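PDB 5A8S: polyhedrin from Antheraea mylitta cypovirus 4, which probably builds the crystalline occlusion bodies (polyhedra) of this insect virus, in which virus particles are embedded and protected outside the host. Local coordinates for residues Y46-F54 with L66-T75; W126-M136 with L166-H177. All coordinates share one frame; numbering follows the deposited sequence.

Both contacts bridge the two larger antiparallel sheets of one polyhedrin chain, and their centres lie about 15 Å apart. Interaction 1 fastens the hairpin turn between strands 38-45 and 51-58 of the larger sheet largely to the helical turn and loop that follow strand 61-66 of the smaller one; interaction 2 packs strand 130-134, an outer strand of that smaller sheet within the chain, on strand 167-173 of the larger. They meet where Trp68 NE1 lies 2.8 Å from Glu176 O, a probable hydrogen bond, and Trp68 CB packs 3.5 Å from Met136 CE. Both also touch the third subunit of the trimeric assembly: Asn67 packs on its Asn212, and Met136 O forms a weak hydrogen bond with Asn212 ND2 of that subunit.

Interaction 1: Y46-F54 with L66-T75; sequences YPSGRYKAF and LNWRELLEDT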
loop_
_atom_site.group_PDB
_atom_site.type_symbol
_atom_site.label_atom_id
_atom_site.label_comp_id
_atom_site.label_asym_id
_atom_site.label_seq_id
_atom_site.Cartn_x
_atom_site.Cartn_y
_atom_site.Cartn_z
ATOM N N TYR A 46 -18.552 -14.568 -8.687
ATOM C CA TYR A 46 -19.719 -13.690 -8.820
ATOM C C TYR A 46 -21.024 -14.413 -9.173
ATOM O O TYR A 46 -21.014 -15.473 -9.796
ATOM C CB TYR A 46 -19.434 -12.592 -9.844
ATOM C CG TYR A 46 -18.280 -11.720 -9.423
ATOM C CD1 TYR A 46 -18.374 -10.920 -8.286
ATOM C CD2 TYR A 46 -17.092 -11.712 -10.138
ATOM C CE1 TYR A 46 -17.326 -10.121 -7.891
ATOM C CE2 TYR A 46 -16.035 -10.914 -9.746
ATOM C CZ TYR A 46 -16.149 -10.133 -8.614
ATOM O OH TYR A 46 -15.108 -9.333 -8.221
ATOM N N PRO A 47 -22.157 -13.826 -8.773
ATOM C CA PRO A 47 -23.481 -14.306 -9.169
ATOM C C PRO A 47 -23.579 -14.510 -10.686
ATOM O O PRO A 47 -24.283 -15.408 -11.158
ATOM C CB PRO A 47 -24.397 -13.163 -8.720
ATOM C CG PRO A 47 -23.712 -12.625 -7.498
ATOM C CD PRO A 47 -22.244 -12.680 -7.848
ATOM N N SER A 48 -22.850 -13.693 -11.438
ATOM C CA SER A 48 -22.928 -13.697 -12.890
ATOM C C SER A 48 -22.241 -14.905 -13.516
ATOM O O SER A 48 -22.300 -15.092 -14.731
ATOM C CB SER A 48 -22.261 -12.445 -13.440
ATOM O OG SER A 48 -20.863 -12.537 -13.252
ATOM N N GLY A 49 -21.577 -15.711 -12.700
ATOM C CA GLY A 49 -20.814 -16.826 -13.217
ATOM C C GLY A 49 -19.399 -16.444 -13.614
ATOM O O GLY A 49 -18.597 -17.306 -13.980
ATOM N N ARG A 50 -19.085 -15.154 -13.544
ATOM C CA ARG A 50 -17.723 -14.689 -13.794
ATOM C C ARG A 50 -16.931 -14.702 -12.479
ATOM O O ARG A 50 -17.505 -14.874 -11.407
ATOM C CB ARG A 50 -17.752 -13.295 -14.422
ATOM C CG ARG A 50 -18.626 -13.239 -15.672
ATOM C CD ARG A 50 -18.704 -11.837 -16.285
ATOM N NE ARG A 50 -17.417 -11.374 -16.807
ATOM C CZ ARG A 50 -16.752 -10.314 -16.351
ATOM N NH1 ARG A 50 -17.228 -9.590 -15.347
ATOM N NH2 ARG A 50 -15.594 -9.977 -16.898
ATOM N N TYR A 51 -15.618 -14.537 -12.576
ATOM C CA TYR A 51 -14.738 -14.552 -11.418
ATOM C C TYR A 51 -13.711 -13.433 -11.537
ATOM O O TYR A 51 -13.462 -12.916 -12.624
ATOM C CB TYR A 51 -13.984 -15.877 -11.328
ATOM C CG TYR A 51 -14.837 -17.092 -11.036
ATOM C CD1 TYR A 51 -15.689 -17.627 -12.001
ATOM C CD2 TYR A 51 -14.765 -17.723 -9.800
ATOM C CE1 TYR A 51 -16.462 -18.757 -11.729
ATOM C CE2 TYR A 51 -15.523 -18.839 -9.521
ATOM C CZ TYR A 51 -16.369 -19.358 -10.485
ATOM O OH TYR A 51 -17.112 -20.480 -10.185
ATOM N N LYS A 52 -13.107 -13.065 -10.416
ATOM C CA LYS A 52 -12.018 -12.100 -10.425
ATOM C C LYS A 52 -10.936 -12.563 -9.470
ATOM O O LYS A 52 -11.224 -12.942 -8.338
ATOM C CB LYS A 52 -12.517 -10.715 -10.021
ATOM C CG LYS A 52 -11.491 -9.615 -10.193
ATOM C CD LYS A 52 -12.124 -8.254 -9.991
ATOM C CE LYS A 52 -12.190 -7.910 -8.508
ATOM N NZ LYS A 52 -12.931 -6.645 -8.283
ATOM N N ALA A 53 -9.691 -12.533 -9.929
ATOM C CA ALA A 53 -8.558 -12.961 -9.112
ATOM C C ALA A 53 -7.756 -11.775 -8.622
ATOM O O ALA A 53 -7.387 -10.907 -9.413
ATOM C CB ALA A 53 -7.654 -13.887 -9.913
ATOM N N PHE A 54 -7.503 -11.738 -7.316
ATOM C CA PHE A 54 -6.473 -10.883 -6.746
ATOM C C PHE A 54 -5.254 -11.772 -6.559
ATOM O O PHE A 54 -5.206 -12.594 -5.646
ATOM C CB PHE A 54 -6.925 -10.301 -5.405
ATOM C CG PHE A 54 -8.233 -9.557 -5.477
ATOM C CD1 PHE A 54 -9.436 -10.241 -5.433
ATOM C CD2 PHE A 54 -8.255 -8.179 -5.600
ATOM C CE1 PHE A 54 -10.647 -9.561 -5.499
ATOM C CE2 PHE A 54 -9.461 -7.493 -5.657
ATOM C CZ PHE A 54 -10.655 -8.186 -5.615
ATOM N N LEU A 66 -9.232 -6.505 1.420
ATOM C CA LEU A 66 -10.050 -6.138 0.266
ATOM C C LEU A 66 -11.382 -5.578 0.752
ATOM O O LEU A 66 -12.169 -6.304 1.362
ATOM C CB LEU A 66 -10.315 -7.374 -0.594
ATOM C CG LEU A 66 -9.049 -8.087 -1.064
ATOM C CD1 LEU A 66 -9.398 -9.420 -1.699
ATOM C CD2 LEU A 66 -8.290 -7.195 -2.023
ATOM N N ASN A 67 -11.632 -4.296 0.505
ATOM C CA ASN A 67 -12.881 -3.699 0.959
ATOM C C ASN A 67 -14.004 -3.910 -0.049
ATOM O O ASN A 67 -13.815 -4.518 -1.104
ATOM C CB ASN A 67 -12.721 -2.219 1.327
ATOM C CG ASN A 67 -12.252 -1.365 0.172
ATOM O OD1 ASN A 67 -12.517 -1.658 -0.989
ATOM N ND2 ASN A 67 -11.547 -0.287 0.494
ATOM N N TRP A 68 -15.182 -3.418 0.302
ATOM C CA TRP A 68 -16.391 -3.774 -0.415
ATOM C C TRP A 68 -16.298 -3.445 -1.915
ATOM O O TRP A 68 -16.592 -4.289 -2.767
ATOM C CB TRP A 68 -17.563 -3.054 0.228
ATOM C CG TRP A 68 -18.876 -3.585 -0.168
ATOM C CD1 TRP A 68 -19.523 -4.665 0.359
ATOM C CD2 TRP A 68 -19.734 -3.049 -1.175
ATOM N NE1 TRP A 68 -20.737 -4.833 -0.261
ATOM C CE2 TRP A 68 -20.890 -3.853 -1.205
ATOM C CE3 TRP A 68 -19.640 -1.958 -2.048
ATOM C CZ2 TRP A 68 -21.946 -3.604 -2.079
ATOM C CZ3 TRP A 68 -20.690 -1.714 -2.921
ATOM C CH2 TRP A 68 -21.829 -2.530 -2.925
ATOM N N ARG A 69 -15.869 -2.233 -2.239
ATOM C CA ARG A 69 -15.807 -1.824 -3.631
ATOM C C ARG A 69 -14.728 -2.575 -4.402
ATOM O O ARG A 69 -14.902 -2.841 -5.588
ATOM C CB ARG A 69 -15.606 -0.312 -3.749
ATOM C CG ARG A 69 -16.841 0.483 -3.329
ATOM C CD ARG A 69 -16.665 1.973 -3.574
ATOM N NE ARG A 69 -15.763 2.555 -2.588
ATOM C CZ ARG A 69 -15.944 3.728 -1.991
ATOM N NH1 ARG A 69 -17.008 4.475 -2.268
ATOM N NH2 ARG A 69 -15.052 4.155 -1.106
ATOM N N GLU A 70 -13.623 -2.927 -3.743
ATOM C CA GLU A 70 -12.566 -3.693 -4.417
ATOM C C GLU A 70 -13.074 -5.070 -4.785
ATOM O O GLU A 70 -12.636 -5.648 -5.775
ATOM C CB GLU A 70 -11.304 -3.817 -3.541
ATOM C CG GLU A 70 -10.555 -2.507 -3.369
ATOM C CD GLU A 70 -9.400 -2.600 -2.382
ATOM O OE1 GLU A 70 -9.547 -3.257 -1.329
ATOM O OE2 GLU A 70 -8.342 -1.998 -2.657
ATOM N N LEU A 71 -14.010 -5.587 -3.993
ATOM C CA LEU A 71 -14.554 -6.920 -4.203
ATOM C C LEU A 71 -15.584 -6.985 -5.340
ATOM O O LEU A 71 -15.889 -8.069 -5.840
ATOM C CB LEU A 71 -15.189 -7.428 -2.900
ATOM C CG LEU A 71 -14.203 -7.876 -1.808
ATOM C CD1 LEU A 71 -14.919 -8.110 -0.491
ATOM C CD2 LEU A 71 -13.451 -9.143 -2.241
ATOM N N LEU A 72 -16.116 -5.839 -5.749
ATOM C CA LEU A 72 -17.176 -5.810 -6.770
ATOM C C LEU A 72 -16.687 -6.270 -8.150
ATOM O O LEU A 72 -15.574 -5.954 -8.572
ATOM C CB LEU A 72 -17.765 -4.403 -6.906
ATOM C CG LEU A 72 -18.421 -3.784 -5.671
ATOM C CD1 LEU A 72 -18.894 -2.368 -5.994
ATOM C CD2 LEU A 72 -19.578 -4.646 -5.190
ATOM N N GLU A 73 -17.537 -7.005 -8.857
ATOM C CA GLU A 73 -17.272 -7.364 -10.253
ATOM C C GLU A 73 -16.941 -6.107 -11.082
ATOM O O GLU A 73 -17.601 -5.073 -10.935
ATOM C CB GLU A 73 -18.512 -8.062 -10.822
ATOM C CG GLU A 73 -18.310 -8.747 -12.151
ATOM C CD GLU A 73 -19.569 -9.457 -12.640
ATOM O OE1 GLU A 73 -20.678 -9.187 -12.124
ATOM O OE2 GLU A 73 -19.450 -10.290 -13.554
ATOM N N ASP A 74 -15.922 -6.221 -11.902
ATOM C CA ASP A 74 -15.461 -5.172 -12.830
ATOM C C ASP A 74 -14.837 -3.972 -12.175
ATOM O O ASP A 74 -14.529 -3.060 -12.876
ATOM C CB ASP A 74 -16.539 -4.790 -13.830
ATOM C CG ASP A 74 -17.085 -5.995 -14.504
ATOM O OD1 ASP A 74 -16.273 -6.829 -14.868
ATOM O OD2 ASP A 74 -18.285 -6.134 -14.554
ATOM N N THR A 75 -14.567 -4.012 -10.865
ATOM C CA THR A 75 -13.655 -3.029 -10.289
ATOM C C THR A 75 -12.213 -3.601 -10.323
ATOM O O THR A 75 -12.016 -4.777 -10.451
ATOM C CB THR A 75 -14.016 -2.529 -8.853
ATOM O OG1 THR A 75 -13.849 -3.579 -7.939
ATOM C CG2 THR A 75 -15.421 -1.993 -8.779
HETATM O O HOH W 1 -22.261 -10.784 -10.759
#
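Glu73 and Lys52 carry the polar contact between the beta hairpin turn at 46-49, with its outgoing strand 51-54, and the short, weakly bonded helical turn around 68-71 with the type II turn 72-75. Glu73 OE2 is gripped from opposite faces of its carboxylate plane: Ser48 OG donates at 2.7 Å, and Arg50 NH1 at 2.9 Å from the anti side. Arg50 NH1 forms salt bridges to both Glu73 OE2 and Asp74 OD1, the latter on its syn lone pair, while Arg50 NH2 and NE turn to Glu215 and Asn217. A water donates to Glu73 OE1 at 2.6 Å. Ser48 OG also accepts from Arg50 N, an ST turn that fixes the hydroxyl. Lys52, bent at chi3 (83°), brings its buried ammonium among three backbone carbonyls, with NZ 2.7 Å from both Glu70 O and Leu72 O and 3.0 Å from Thr75 O. Next to this cluster Leu66 CD1 sits over the centre of the Phe54 ring, whose edge faces Glu70 O. Asp74 OD1 also accepts from Thr85 OG1 of the second subunit, linking the salt-bridge network to that neighbour. Glu73 CB sits over one face of the Tyr46 ring, 3.6 Å from its centroid, a CH-pi contact, and Tyr46 OH donates to Leu71 O at 2.8 Å.

Interaction 2: W126-M136 with L166-H177; sequences WTRARVEATNM and LSRAVYVPLDEH
With Trp126 CG anti to its carbonyl carbon (chi1 -59°) and the Arg168 chain extended from CG to NE, indole and arginine meet at one end of the contact. The aliphatic part of Arg168 lies across the indole: CG makes a CH-pi contact over the six-membered ring, and CD comes to 3.5 Å from Trp126 CE3. The guanidinium is tilted 51° to the ring and adds at most a weak cation-pi attraction; its NH1 is held by Leu160 O. At the indole edge, near the ring plane, Leu166 O approaches Trp126 CZ2 to 3.6 Å. Farther along, Val131 CG1 meets Val172 CG2 at 4.1 Å, the two valines lying alongside one another and pointing opposite ways, and Ala133 CB rests 3.7 Å from Leu174 CD2. At the far end Met136 SD touches His177 O at 3.4 Å, and Asn135 CB packs against the imidazole. Asp175 OD1 takes both His177 N, in an Asx turn, and His177 ND1 (2.7 Å) on its syn lone pair, which fixes the ring's rotation. The strand segments run 12° from parallel, their axes approaching to 8.3 Å, joined by side chains rather than backbone bonds: face-to-face packing of two beta sheets, as in a beta sandwich.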
loop_
_atom_site.group_PDB
_atom_site.type_symbol
_atom_site.label_atom_id
_atom_site.label_comp_id
_atom_site.label_asym_id
_atom_site.label_seq_id
_atom_site.Cartn_x
_atom_site.Cartn_y
_atom_site.Cartn_z
ATOM N N TRP A 126 2.082 -22.658 7.583
ATOM C CA TRP A 126 0.696 -23.144 7.578
ATOM C C TRP A 126 0.003 -22.986 8.924
ATOM O O TRP A 126 -1.219 -23.008 8.996
ATOM C CB TRP A 126 0.636 -24.605 7.136
ATOM C CG TRP A 126 1.192 -24.800 5.773
ATOM C CD1 TRP A 126 2.280 -25.546 5.426
ATOM C CD2 TRP A 126 0.703 -24.211 4.565
ATOM N NE1 TRP A 126 2.491 -25.468 4.065
ATOM C CE2 TRP A 126 1.534 -24.653 3.516
ATOM C CE3 TRP A 126 -0.362 -23.354 4.268
ATOM C CZ2 TRP A 126 1.335 -24.262 2.191
ATOM C CZ3 TRP A 126 -0.564 -22.975 2.957
ATOM C CH2 TRP A 126 0.283 -23.428 1.932
ATOM N N THR A 127 0.771 -22.815 9.991
ATOM C CA THR A 127 0.163 -22.672 11.310
ATOM C C THR A 127 -0.387 -21.256 11.543
ATOM O O THR A 127 -1.234 -21.055 12.414
ATOM C CB THR A 127 1.155 -23.053 12.437
ATOM O OG1 THR A 127 2.051 -21.971 12.676
ATOM C CG2 THR A 127 1.956 -24.303 12.066
ATOM N N ARG A 128 0.078 -20.279 10.763
ATOM C CA ARG A 128 -0.402 -18.901 10.914
ATOM C C ARG A 128 -0.949 -18.288 9.617
ATOM O O ARG A 128 -1.090 -17.069 9.506
ATOM C CB ARG A 128 0.700 -18.011 11.523
ATOM C CG ARG A 128 1.222 -18.561 12.858
ATOM C CD ARG A 128 2.380 -17.735 13.423
ATOM N NE ARG A 128 1.904 -16.471 13.977
ATOM C CZ ARG A 128 1.980 -15.292 13.367
ATOM N NH1 ARG A 128 2.568 -15.172 12.177
ATOM N NH2 ARG A 128 1.497 -14.216 13.970
ATOM N N ALA A 129 -1.262 -19.133 8.642
ATOM C CA ALA A 129 -1.945 -18.675 7.444
ATOM C C ALA A 129 -3.421 -18.485 7.795
ATOM O O ALA A 129 -4.049 -19.387 8.341
ATOM C CB ALA A 129 -1.777 -19.688 6.317
ATOM N N ARG A 130 -3.966 -17.314 7.490
ATOM C CA ARG A 130 -5.281 -16.941 7.997
ATOM C C ARG A 130 -6.123 -16.173 6.990
ATOM O O ARG A 130 -5.607 -15.412 6.173
ATOM C CB ARG A 130 -5.118 -16.084 9.247
ATOM C CG ARG A 130 -4.390 -16.791 10.369
ATOM C CD ARG A 130 -3.914 -15.836 11.459
ATOM N NE ARG A 130 -3.469 -16.602 12.620
ATOM C CZ ARG A 130 -2.696 -16.134 13.597
ATOM N NH1 ARG A 130 -2.263 -14.883 13.562
ATOM N NH2 ARG A 130 -2.351 -16.928 14.607
ATOM N N VAL A 131 -7.433 -16.372 7.077
ATOM C CA VAL A 131 -8.389 -15.593 6.315
ATOM C C VAL A 131 -9.515 -15.203 7.262
ATOM O O VAL A 131 -9.833 -15.950 8.185
ATOM C CB VAL A 131 -8.994 -16.410 5.147
ATOM C CG1 VAL A 131 -9.984 -15.562 4.343
ATOM C CG2 VAL A 131 -7.893 -16.950 4.246
ATOM N N GLU A 132 -10.101 -14.034 7.034
ATOM C CA GLU A 132 -11.322 -13.637 7.734
ATOM C C GLU A 132 -12.262 -12.916 6.809
ATOM O O GLU A 132 -11.842 -12.059 6.034
ATOM C CB GLU A 132 -11.014 -12.669 8.869
ATOM C CG GLU A 132 -10.456 -13.310 10.071
ATOM C CD GLU A 132 -10.411 -12.363 11.244
ATOM O OE1 GLU A 132 -10.243 -11.135 11.055
ATOM O OE2 GLU A 132 -10.541 -12.867 12.360
ATOM N N ALA A 133 -13.538 -13.259 6.893
ATOM C CA ALA A 133 -14.573 -12.421 6.323
ATOM C C ALA A 133 -14.961 -11.401 7.392
ATOM O O ALA A 133 -15.731 -11.702 8.293
ATOM C CB ALA A 133 -15.763 -13.263 5.911
ATOM N N THR A 134 -14.402 -10.201 7.314
ATOM C CA THR A 134 -14.671 -9.187 8.321
ATOM C C THR A 134 -15.914 -8.390 7.938
ATOM O O THR A 134 -16.504 -8.640 6.890
ATOM C CB THR A 134 -13.442 -8.272 8.525
ATOM O OG1 THR A 134 -12.758 -8.078 7.279
ATOM C CG2 THR A 134 -12.462 -8.926 9.497
ATOM N N ASN A 135 -16.339 -7.459 8.786
ATOM C CA ASN A 135 -17.473 -6.610 8.428
ATOM C C ASN A 135 -17.007 -5.492 7.483
ATOM O O ASN A 135 -15.891 -5.544 6.974
ATOM C CB ASN A 135 -18.201 -6.083 9.677
ATOM C CG ASN A 135 -17.370 -5.103 10.485
ATOM O OD1 ASN A 135 -16.358 -4.582 10.017
ATOM N ND2 ASN A 135 -17.812 -4.833 11.707
ATOM N N MET A 136 -17.853 -4.502 7.218
ATOM C CA MET A 136 -17.511 -3.496 6.214
ATOM C C MET A 136 -16.222 -2.747 6.557
ATOM O O MET A 136 -15.487 -2.324 5.664
ATOM C CB MET A 136 -18.653 -2.498 6.039
ATOM C CG MET A 136 -19.915 -3.103 5.429
ATOM S SD MET A 136 -19.720 -3.601 3.706
ATOM C CE MET A 136 -19.519 -2.004 2.908
ATOM N N LEU A 166 2.909 -28.246 -1.285
ATOM C CA LEU A 166 3.189 -26.824 -1.473
ATOM C C LEU A 166 1.970 -25.902 -1.336
ATOM O O LEU A 166 2.130 -24.688 -1.323
ATOM C CB LEU A 166 3.807 -26.597 -2.863
ATOM C CG LEU A 166 5.310 -26.836 -3.010
ATOM C CD1 LEU A 166 5.712 -26.752 -4.482
ATOM C CD2 LEU A 166 6.096 -25.826 -2.192
ATOM N N SER A 167 0.765 -26.459 -1.220
ATOM C CA SER A 167 -0.446 -25.650 -1.378
ATOM C C SER A 167 -1.616 -26.058 -0.496
ATOM O O SER A 167 -1.786 -27.230 -0.161
ATOM C CB SER A 167 -0.929 -25.715 -2.829
ATOM O OG SER A 167 0.101 -25.378 -3.739
ATOM N N ARG A 168 -2.429 -25.061 -0.156
ATOM C CA ARG A 168 -3.721 -25.259 0.480
ATOM C C ARG A 168 -4.712 -24.279 -0.142
ATOM O O ARG A 168 -4.314 -23.256 -0.683
ATOM C CB ARG A 168 -3.638 -25.003 1.980
ATOM C CG ARG A 168 -2.772 -26.008 2.736
ATOM C CD ARG A 168 -2.863 -25.832 4.248
ATOM N NE ARG A 168 -2.110 -26.884 4.933
ATOM C CZ ARG A 168 -2.655 -27.853 5.670
ATOM N NH1 ARG A 168 -3.969 -27.895 5.868
ATOM N NH2 ARG A 168 -1.881 -28.772 6.233
ATOM N N ALA A 169 -6.002 -24.579 -0.057
ATOM C CA ALA A 169 -7.018 -23.667 -0.570
ATOM C C ALA A 169 -8.260 -23.778 0.281
ATOM O O ALA A 169 -8.531 -24.831 0.841
ATOM C CB ALA A 169 -7.346 -23.992 -2.028
ATOM N N VAL A 170 -9.021 -22.694 0.369
ATOM C CA VAL A 170 -10.225 -22.677 1.185
ATOM C C VAL A 170 -11.315 -21.901 0.465
ATOM O O VAL A 170 -11.028 -20.926 -0.229
ATOM C CB VAL A 170 -9.970 -22.020 2.563
ATOM C CG1 VAL A 170 -9.446 -20.581 2.416
ATOM C CG2 VAL A 170 -11.236 -22.053 3.408
ATOM N N TYR A 171 -12.562 -22.344 0.616
ATOM C CA TYR A 171 -13.697 -21.568 0.129
ATOM C C TYR A 171 -14.331 -20.834 1.305
ATOM O O TYR A 171 -14.584 -21.430 2.352
ATOM C CB TYR A 171 -14.736 -22.445 -0.573
ATOM C CG TYR A 171 -15.878 -21.642 -1.153
ATOM C CD1 TYR A 171 -15.697 -20.876 -2.297
ATOM C CD2 TYR A 171 -17.127 -21.623 -0.541
ATOM C CE1 TYR A 171 -16.738 -20.130 -2.834
ATOM C CE2 TYR A 171 -18.181 -20.867 -1.070
ATOM C CZ TYR A 171 -17.971 -20.122 -2.215
ATOM O OH TYR A 171 -18.994 -19.372 -2.763
ATOM N N VAL A 172 -14.574 -19.539 1.119
ATOM C CA VAL A 172 -15.123 -18.685 2.167
ATOM C C VAL A 172 -16.390 -18.005 1.656
ATOM O O VAL A 172 -16.328 -17.109 0.810
ATOM C CB VAL A 172 -14.107 -17.614 2.601
ATOM C CG1 VAL A 172 -14.708 -16.695 3.675
ATOM C CG2 VAL A 172 -12.830 -18.277 3.111
ATOM N N PRO A 173 -17.556 -18.457 2.134
ATOM C CA PRO A 173 -18.801 -17.777 1.755
ATOM C C PRO A 173 -18.862 -16.361 2.317
ATOM O O PRO A 173 -18.369 -16.108 3.416
ATOM C CB PRO A 173 -19.895 -18.645 2.390
ATOM C CG PRO A 173 -19.248 -19.966 2.650
ATOM C CD PRO A 173 -17.804 -19.673 2.927
ATOM N N LEU A 174 -19.464 -15.446 1.567
ATOM C CA LEU A 174 -19.584 -14.054 2.002
ATOM C C LEU A 174 -21.033 -13.622 1.945
ATOM O O LEU A 174 -21.758 -14.036 1.054
ATOM C CB LEU A 174 -18.779 -13.126 1.085
ATOM C CG LEU A 174 -17.276 -13.383 1.012
ATOM C CD1 LEU A 174 -16.675 -12.519 -0.078
ATOM C CD2 LEU A 174 -16.619 -13.113 2.351
ATOM N N ASP A 175 -21.461 -12.792 2.887
ATOM C CA ASP A 175 -22.716 -12.070 2.691
ATOM C C ASP A 175 -22.350 -10.635 2.320
ATOM O O ASP A 175 -21.169 -10.274 2.314
ATOM C CB ASP A 175 -23.693 -12.205 3.880
ATOM C CG ASP A 175 -23.405 -11.249 5.038
ATOM O OD1 ASP A 175 -22.661 -10.265 4.869
ATOM O OD2 ASP A 175 -23.976 -11.477 6.132
ATOM N N GLU A 176 -23.345 -9.831 1.974
ATOM C CA GLU A 176 -23.075 -8.586 1.277
ATOM C C GLU A 176 -22.345 -7.540 2.133
ATOM O O GLU A 176 -21.776 -6.592 1.591
ATOM C CB GLU A 176 -24.371 -7.991 0.725
ATOM C CG GLU A 176 -24.134 -6.831 -0.209
ATOM C CD GLU A 176 -25.418 -6.217 -0.697
ATOM O OE1 GLU A 176 -26.476 -6.487 -0.085
ATOM O OE2 GLU A 176 -25.364 -5.475 -1.697
ATOM N N HIS A 177 -22.338 -7.697 3.454
ATOM C CA HIS A 177 -21.638 -6.720 4.281
ATOM C C HIS A 177 -20.203 -7.142 4.639
ATOM O O HIS A 177 -19.542 -6.480 5.428
ATOM C CB HIS A 177 -22.464 -6.350 5.521
ATOM C CG HIS A 177 -22.105 -7.113 6.760
ATOM N ND1 HIS A 177 -22.244 -8.476 6.870
ATOM C CD2 HIS A 177 -21.662 -6.682 7.967
ATOM C CE1 HIS A 177 -21.881 -8.863 8.077
ATOM N NE2 HIS A 177 -21.520 -7.791 8.765
#